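Local atomic coordinates of cell division protein FtsZ 1 (Methanocaldococcus jannaschii, PDB entry 1W58), a protein that binds and hydrolyses GTP, polymerises in a GTP-dependent manner and probably builds the contractile Z ring at the future site of cell division. Residues H183-V188 with V242-G247; G230-D235 with I317-T322. All blocks are in the same frame, centred on the assembly; numbering follows the deposited sequence.

Interaction 1: residues H183-V188 with V242-G247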
ATOM      1  N   HIS A 183      -1.965 -16.271   8.598  1.00 45.74           N
ATOM      2  CA  HIS A 183      -2.552 -14.945   8.593  1.00 46.74           C
ATOM      3  C   HIS A 183      -3.839 -14.952   9.379  1.00 45.11           C
ATOM      4  O   HIS A 183      -4.731 -14.139   9.153  1.00 48.28           O
ATOM      5  CB  HIS A 183      -2.828 -14.533   7.144  1.00 47.31           C
ATOM      6  CG  HIS A 183      -1.593 -14.462   6.294  1.00 53.29           C
ATOM      7  ND1 HIS A 183      -0.737 -13.378   6.312  1.00 52.27           N
ATOM      8  CD2 HIS A 183      -1.062 -15.347   5.417  1.00 47.86           C
ATOM      9  CE1 HIS A 183       0.266 -13.601   5.482  1.00 53.29           C
ATOM     10  NE2 HIS A 183       0.093 -14.787   4.927  1.00 53.24           N
ATOM     11  N   THR A 184      -3.915 -15.853  10.340  1.00 42.21           N
ATOM     12  CA  THR A 184      -5.135 -16.000  11.091  1.00 38.91           C
ATOM     13  C   THR A 184      -4.884 -16.015  12.620  1.00 40.04           C
ATOM     14  O   THR A 184      -3.839 -16.502  13.070  1.00 39.44           O
ATOM     15  CB  THR A 184      -5.828 -17.287  10.523  1.00 36.46           C
ATOM     16  OG1 THR A 184      -7.231 -17.193  10.684  1.00 50.28           O
ATOM     17  CG2 THR A 184      -5.307 -18.536  11.171  1.00 35.65           C
ATOM     18  N   ASP A 185      -5.809 -15.437  13.402  1.00 37.47           N
ATOM     19  CA  ASP A 185      -5.705 -15.400  14.882  1.00 37.77           C
ATOM     20  C   ASP A 185      -6.087 -16.780  15.400  1.00 41.33           C
ATOM     21  O   ASP A 185      -5.330 -17.400  16.153  1.00 43.40           O
ATOM     22  CB  ASP A 185      -6.606 -14.296  15.454  1.00 36.42           C
ATOM     23  CG  ASP A 185      -6.038 -12.907  15.171  1.00 38.85           C
ATOM     24  OD1 ASP A 185      -6.795 -11.917  15.028  1.00 39.44           O
ATOM     25  OD2 ASP A 185      -4.798 -12.817  15.089  1.00 37.42           O
ATOM     26  N   THR A 186      -7.272 -17.253  15.020  1.00 36.92           N
ATOM     27  CA  THR A 186      -7.640 -18.625  15.317  1.00 41.18           C
ATOM     28  C   THR A 186      -8.240 -19.226  14.015  1.00 37.62           C
ATOM     29  O   THR A 186      -8.986 -18.564  13.291  1.00 38.01           O
ATOM     30  CB  THR A 186      -8.576 -18.778  16.568  1.00 43.08           C
ATOM     31  OG1 THR A 186      -9.456 -19.894  16.364  1.00 48.74           O
ATOM     32  CG2 THR A 186      -9.366 -17.538  16.837  1.00 51.02           C
ATOM     33  N   LEU A 187      -7.823 -20.451  13.697  1.00 34.10           N
ATOM     34  CA  LEU A 187      -8.255 -21.174  12.505  1.00 33.66           C
ATOM     35  C   LEU A 187      -9.051 -22.436  12.861  1.00 34.52           C
ATOM     36  O   LEU A 187      -8.475 -23.442  13.299  1.00 31.27           O
ATOM     37  CB  LEU A 187      -7.028 -21.560  11.645  1.00 34.02           C
ATOM     38  CG  LEU A 187      -7.180 -22.553  10.464  1.00 37.78           C
ATOM     39  CD1 LEU A 187      -8.280 -22.129   9.572  1.00 35.29           C
ATOM     40  CD2 LEU A 187      -5.895 -22.651   9.654  1.00 37.18           C
ATOM     41  N   VAL A 188     -10.370 -22.372  12.658  1.00 34.59           N
ATOM     42  CA  VAL A 188     -11.291 -23.491  12.954  1.00 35.59           C
ATOM     43  C   VAL A 188     -11.520 -24.403  11.733  1.00 36.97           C
ATOM     44  O   VAL A 188     -12.124 -23.954  10.759  1.00 36.68           O
ATOM     45  CB  VAL A 188     -12.672 -22.938  13.402  1.00 37.67           C
ATOM     46  CG1 VAL A 188     -13.602 -24.066  13.822  1.00 35.73           C
ATOM     47  CG2 VAL A 188     -12.483 -21.960  14.549  1.00 39.38           C
ATOM     48  N   VAL A 242      -8.579 -14.672  24.152  1.00 46.28           N
ATOM     49  CA  VAL A 242      -8.466 -16.103  23.917  1.00 50.19           C
ATOM     50  C   VAL A 242      -8.198 -16.456  22.443  1.00 50.92           C
ATOM     51  O   VAL A 242      -7.345 -17.299  22.148  1.00 52.12           O
ATOM     52  CB  VAL A 242      -9.747 -16.837  24.347  1.00 52.58           C
ATOM     53  CG1 VAL A 242      -9.607 -18.334  24.072  1.00 52.02           C
ATOM     54  CG2 VAL A 242     -10.009 -16.580  25.818  1.00 58.82           C
ATOM     55  N   MET A 243      -8.933 -15.820  21.529  1.00 48.00           N
ATOM     56  CA  MET A 243      -8.792 -16.094  20.100  1.00 49.56           C
ATOM     57  C   MET A 243      -7.530 -15.496  19.472  1.00 49.56           C
ATOM     58  O   MET A 243      -7.040 -15.979  18.444  1.00 51.23           O
ATOM     59  CB  MET A 243     -10.060 -15.643  19.352  1.00 44.68           C
ATOM     60  CG  MET A 243     -11.331 -16.318  19.901  1.00 38.58           C
ATOM     61  SD  MET A 243     -12.592 -16.705  18.676  1.00 46.80           S
ATOM     62  CE  MET A 243     -13.666 -15.576  19.028  1.00 38.50           C
ATOM     63  N   ASN A 244      -6.982 -14.474  20.112  1.00 48.95           N
ATOM     64  CA  ASN A 244      -5.772 -13.850  19.616  1.00 50.48           C
ATOM     65  C   ASN A 244      -4.684 -14.898  19.399  1.00 49.34           C
ATOM     66  O   ASN A 244      -3.873 -14.776  18.498  1.00 51.40           O
ATOM     67  CB  ASN A 244      -5.307 -12.766  20.585  1.00 51.09           C
ATOM     68  CG  ASN A 244      -5.283 -11.412  19.949  1.00 53.99           C
ATOM     69  OD1 ASN A 244      -4.509 -11.171  19.029  1.00 66.45           O
ATOM     70  ND2 ASN A 244      -6.138 -10.515  20.415  1.00 57.26           N
ATOM     71  N   ASN A 245      -4.660 -15.931  20.219  1.00 52.09           N
ATOM     72  CA  ASN A 245      -3.672 -16.980  20.016  1.00 56.97           C
ATOM     73  C   ASN A 245      -4.341 -18.357  20.027  1.00 54.05           C
ATOM     74  O   ASN A 245      -3.876 -19.292  20.682  1.00 56.61           O
ATOM     75  CB  ASN A 245      -2.551 -16.901  21.068  1.00 67.23           C
ATOM     76  CG  ASN A 245      -1.322 -16.124  20.560  1.00 78.38           C
ATOM     77  OD1 ASN A 245      -1.383 -14.906  20.335  1.00 81.76           O
ATOM     78  ND2 ASN A 245      -0.204 -16.836  20.369  1.00 79.25           N
ATOM     79  N   GLY A 246      -5.437 -18.470  19.283  1.00 46.68           N
ATOM     80  CA  GLY A 246      -6.148 -19.725  19.198  1.00 43.66           C
ATOM     81  C   GLY A 246      -5.482 -20.761  18.311  1.00 38.83           C
ATOM     82  O   GLY A 246      -5.832 -21.928  18.385  1.00 42.45           O
ATOM     83  N   GLY A 247      -4.532 -20.348  17.476  1.00 39.76           N
ATOM     84  CA  GLY A 247      -3.839 -21.277  16.583  1.00 39.19           C
ATOM     85  C   GLY A 247      -4.801 -22.139  15.766  1.00 41.29           C
ATOM     86  O   GLY A 247      -5.699 -21.618  15.113  1.00 43.69           O
TER
HETATM   87  O   HOH W   1      -6.143  -9.350  17.019  1.00 56.31           O
HETATM   88  O   HOH W   2      -2.579 -13.377  16.876  1.00 60.61           O
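Leu187 N donates to Gly247 O at 2.8 Å, with an angle of 166° at the hydrogen. This bond belongs to a parallel bridge between Thr186 and Gly247. It lies at the edge of the Rossmann-like GTPase sheet, where strand 186-191 is the last strand within this chain. Just before the strand, Asp185 O accepts two weak bonds. One comes from Gly247 N at 3.3 Å, the other from Gly246 N at 3.3 Å. Both are bent. The amide of Gly246 also bonds to Met243 O, so the chain leaving helix 236-243 turns tightly here.

Thr186 packs against this turn. Its CG2 lies 3.2 Å from Met243 CB, and the two side chains cross obliquely. Met243 CG is anti to its carbonyl carbon (chi1 -57°). The chain then bends so that SD also lies near Thr186 CG2, at 3.8 Å. A side chain at Gly246 would run into Thr186 CB, and the positive phi of Gly247 also favours glycine.

Further out, the carboxylate of Asp185 is held from its own domain. Lys148 forms a salt bridge with OD2, and Thr154 N bonds to OD1. Leu187 sends its end away, against helix 167-181. Two waters then join Asp185 to Asn244, whose ND2 bonds to Lys240 O. One water donates weakly to Asp185 OD1 and also to Asn244 OD1. The other lies doubtfully close to Asn244 O and donates to Asp185 OD2 at 2.9 Å.

Interaction 2: residues G230-D235 with I317-T322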
ATOM      1  N   GLY A 230     -27.467 -12.838  26.338  1.00 68.98           N
ATOM      2  CA  GLY A 230     -27.795 -14.071  27.036  1.00 71.67           C
ATOM      3  C   GLY A 230     -28.027 -13.953  28.538  1.00 72.33           C
ATOM      4  O   GLY A 230     -28.349 -12.878  29.047  1.00 70.59           O
ATOM      5  N   LEU A 231     -27.856 -15.070  29.245  1.00 72.48           N
ATOM      6  CA  LEU A 231     -28.059 -15.123  30.692  1.00 73.65           C
ATOM      7  C   LEU A 231     -26.812 -14.706  31.472  1.00 74.65           C
ATOM      8  O   LEU A 231     -26.813 -14.675  32.705  1.00 74.77           O
ATOM      9  CB  LEU A 231     -28.462 -16.538  31.111  1.00 72.13           C
ATOM     10  CG  LEU A 231     -29.636 -17.185  30.378  1.00 70.85           C
ATOM     11  CD1 LEU A 231     -29.863 -18.569  30.966  1.00 71.97           C
ATOM     12  CD2 LEU A 231     -30.886 -16.326  30.504  1.00 68.36           C
ATOM     13  N   ILE A 232     -25.746 -14.406  30.742  1.00 73.43           N
ATOM     14  CA  ILE A 232     -24.493 -13.975  31.337  1.00 72.62           C
ATOM     15  C   ILE A 232     -23.859 -13.161  30.223  1.00 75.53           C
ATOM     16  O   ILE A 232     -24.011 -13.489  29.048  1.00 75.96           O
ATOM     17  CB  ILE A 232     -23.590 -15.187  31.712  1.00 72.37           C
ATOM     18  CG1 ILE A 232     -22.607 -14.803  32.826  1.00 72.45           C
ATOM     19  CG2 ILE A 232     -22.833 -15.686  30.495  1.00 71.38           C
ATOM     20  CD1 ILE A 232     -21.638 -13.695  32.485  1.00 72.70           C
ATOM     21  N   ASN A 233     -23.176 -12.084  30.571  1.00 75.42           N
ATOM     22  CA  ASN A 233     -22.558 -11.272  29.545  1.00 76.13           C
ATOM     23  C   ASN A 233     -21.168 -11.767  29.161  1.00 74.30           C
ATOM     24  O   ASN A 233     -20.339 -12.071  30.025  1.00 76.39           O
ATOM     25  CB  ASN A 233     -22.484  -9.814  30.002  1.00 79.64           C
ATOM     26  CG  ASN A 233     -21.345  -9.043  29.337  1.00 83.14           C
ATOM     27  OD1 ASN A 233     -20.201  -9.065  29.814  1.00 82.96           O
ATOM     28  ND2 ASN A 233     -21.649  -8.369  28.227  1.00 83.04           N
ATOM     29  N   VAL A 234     -20.918 -11.875  27.859  1.00 69.75           N
ATOM     30  CA  VAL A 234     -19.604 -12.287  27.398  1.00 64.67           C
ATOM     31  C   VAL A 234     -18.957 -11.000  26.882  1.00 62.66           C
ATOM     32  O   VAL A 234     -19.534 -10.275  26.067  1.00 59.46           O
ATOM     33  CB  VAL A 234     -19.690 -13.414  26.321  1.00 63.38           C
ATOM     34  CG1 VAL A 234     -21.139 -13.714  25.986  1.00 61.70           C
ATOM     35  CG2 VAL A 234     -18.902 -13.033  25.090  1.00 64.61           C
ATOM     36  N   ASP A 235     -17.782 -10.705  27.428  1.00 59.72           N
ATOM     37  CA  ASP A 235     -17.016  -9.500  27.119  1.00 62.05           C
ATOM     38  C   ASP A 235     -16.074  -9.675  25.915  1.00 60.73           C
ATOM     39  O   ASP A 235     -15.154 -10.513  25.932  1.00 57.94           O
ATOM     40  CB  ASP A 235     -16.225  -9.102  28.377  1.00 65.35           C
ATOM     41  CG  ASP A 235     -15.347  -7.879  28.176  1.00 69.30           C
ATOM     42  OD1 ASP A 235     -14.703  -7.468  29.165  1.00 73.90           O
ATOM     43  OD2 ASP A 235     -15.288  -7.331  27.053  1.00 69.75           O
ATOM     44  N   ILE A 317     -11.276 -20.155  29.523  1.00 63.95           N
ATOM     45  CA  ILE A 317     -12.525 -20.540  28.881  1.00 63.28           C
ATOM     46  C   ILE A 317     -13.448 -19.344  28.764  1.00 63.99           C
ATOM     47  O   ILE A 317     -13.609 -18.575  29.711  1.00 67.48           O
ATOM     48  CB  ILE A 317     -13.279 -21.640  29.678  1.00 64.66           C
ATOM     49  CG1 ILE A 317     -12.460 -22.929  29.709  1.00 63.32           C
ATOM     50  CG2 ILE A 317     -14.644 -21.896  29.073  1.00 62.93           C
ATOM     51  CD1 ILE A 317     -11.363 -22.908  30.738  1.00 65.08           C
ATOM     52  N   ILE A 318     -14.044 -19.178  27.594  1.00 61.55           N
ATOM     53  CA  ILE A 318     -14.981 -18.090  27.372  1.00 60.25           C
ATOM     54  C   ILE A 318     -16.290 -18.795  27.101  1.00 59.75           C
ATOM     55  O   ILE A 318     -16.336 -19.732  26.301  1.00 60.22           O
ATOM     56  CB  ILE A 318     -14.588 -17.241  26.141  1.00 62.54           C
ATOM     57  CG1 ILE A 318     -13.217 -16.596  26.377  1.00 60.85           C
ATOM     58  CG2 ILE A 318     -15.666 -16.200  25.849  1.00 59.63           C
ATOM     59  CD1 ILE A 318     -13.079 -15.878  27.705  1.00 62.10           C
ATOM     60  N   TRP A 319     -17.354 -18.371  27.768  1.00 58.99           N
ATOM     61  CA  TRP A 319     -18.638 -19.027  27.566  1.00 59.04           C
ATOM     62  C   TRP A 319     -19.844 -18.104  27.685  1.00 56.57           C
ATOM     63  O   TRP A 319     -19.748 -16.990  28.211  1.00 58.58           O
ATOM     64  CB  TRP A 319     -18.791 -20.195  28.547  1.00 62.13           C
ATOM     65  CG  TRP A 319     -18.885 -19.777  29.991  1.00 67.12           C
ATOM     66  CD1 TRP A 319     -17.848 -19.565  30.857  1.00 64.99           C
ATOM     67  CD2 TRP A 319     -20.088 -19.518  30.730  1.00 67.88           C
ATOM     68  NE1 TRP A 319     -18.332 -19.193  32.089  1.00 67.69           N
ATOM     69  CE2 TRP A 319     -19.704 -19.156  32.037  1.00 70.47           C
ATOM     70  CE3 TRP A 319     -21.453 -19.552  30.411  1.00 69.21           C
ATOM     71  CZ2 TRP A 319     -20.641 -18.831  33.033  1.00 71.47           C
ATOM     72  CZ3 TRP A 319     -22.381 -19.228  31.396  1.00 70.62           C
ATOM     73  CH2 TRP A 319     -21.969 -18.872  32.692  1.00 69.14           C
ATOM     74  N   GLY A 320     -20.977 -18.582  27.180  1.00 53.27           N
ATOM     75  CA  GLY A 320     -22.207 -17.817  27.226  1.00 50.07           C
ATOM     76  C   GLY A 320     -23.361 -18.791  27.179  1.00 52.16           C
ATOM     77  O   GLY A 320     -23.145 -19.997  27.044  1.00 52.61           O
ATOM     78  N   ALA A 321     -24.582 -18.274  27.280  1.00 53.64           N
ATOM     79  CA  ALA A 321     -25.787 -19.101  27.257  1.00 55.15           C
ATOM     80  C   ALA A 321     -26.933 -18.291  26.677  1.00 56.82           C
ATOM     81  O   ALA A 321     -27.269 -17.220  27.183  1.00 53.52           O
ATOM     82  CB  ALA A 321     -26.133 -19.564  28.662  1.00 53.79           C
ATOM     83  N   THR A 322     -27.542 -18.812  25.619  1.00 59.42           N
ATOM     84  CA  THR A 322     -28.630 -18.105  24.962  1.00 65.90           C
ATOM     85  C   THR A 322     -29.884 -18.951  24.795  1.00 70.24           C
ATOM     86  O   THR A 322     -29.818 -20.183  24.719  1.00 71.28           O
ATOM     87  CB  THR A 322     -28.183 -17.603  23.571  1.00 66.20           C
ATOM     88  OG1 THR A 322     -27.656 -18.704  22.813  1.00 63.47           O
ATOM     89  CG2 THR A 322     -27.116 -16.517  23.715  1.00 64.76           C
TER
HETATM   90  O   HOH W   3     -24.440 -15.760  27.014  1.00 63.34           O
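The indole of Trp319 takes Ile232 over one face of its six-membered ring. Ile232 CG2 sits 4.1 Å from that ring's centroid, 28° off its normal, a CH-pi contact. The nearest ring atom is Trp319 CZ3, 3.7 Å from CG2, and CH2 also meets Ile232 CG1. The two side chains cross at about a right angle. Trp319 CB points away from the loop, but CG lies between the backbone N and the carbonyl carbon (chi1 66°), which brings the ring back to Ile232.

Leu231 N donates to Ala321 O at 3.0 Å and 158°. A water, doubtfully close to Ala321 N, may also bond to Ile232 O. Val234 CB rests against Trp319 O at 4.0 Å.

The contact lays loop 230-235, which probably corresponds to the T7 loop of the FtsZ/tubulin family, along strand 317-323, an outer strand of the C-terminal domain's mixed sheet. That strand bonds to strand 285-291 through its backbone. Helix 297-308 meets Trp319 with Ala300 and Val304, and Leu231 with Leu297. With an alanine for Trp319, Ile232 CG2 would probably lose its aromatic partner and a gap open beside Ala300 and Val304. Helix 236-243 meets Val234 through Val239.

From the N terminus the chain first builds the GTPase sheet, ending in strand 186-191. Helix 204-227 follows and leads to loop 230-235. After helix 236-243 the chain returns at 242-247 to residues 183-188, so interaction 1 closes a mostly helical loop of 53 residues. Interaction 2 closes later, when strand 317-323 meets loop 230-235 across 81 residues. The two loops cross, because their segments alternate. Interaction 1 ties the GTPase sheet to the turn between helix 236-243 and strand 249-256. Interaction 2 ties loop 230-235 to the C-terminal domain's sheet. Their centres are about 20 Å apart, yet Val242 CG2 packs on Ile318 CG1 at 3.3 Å.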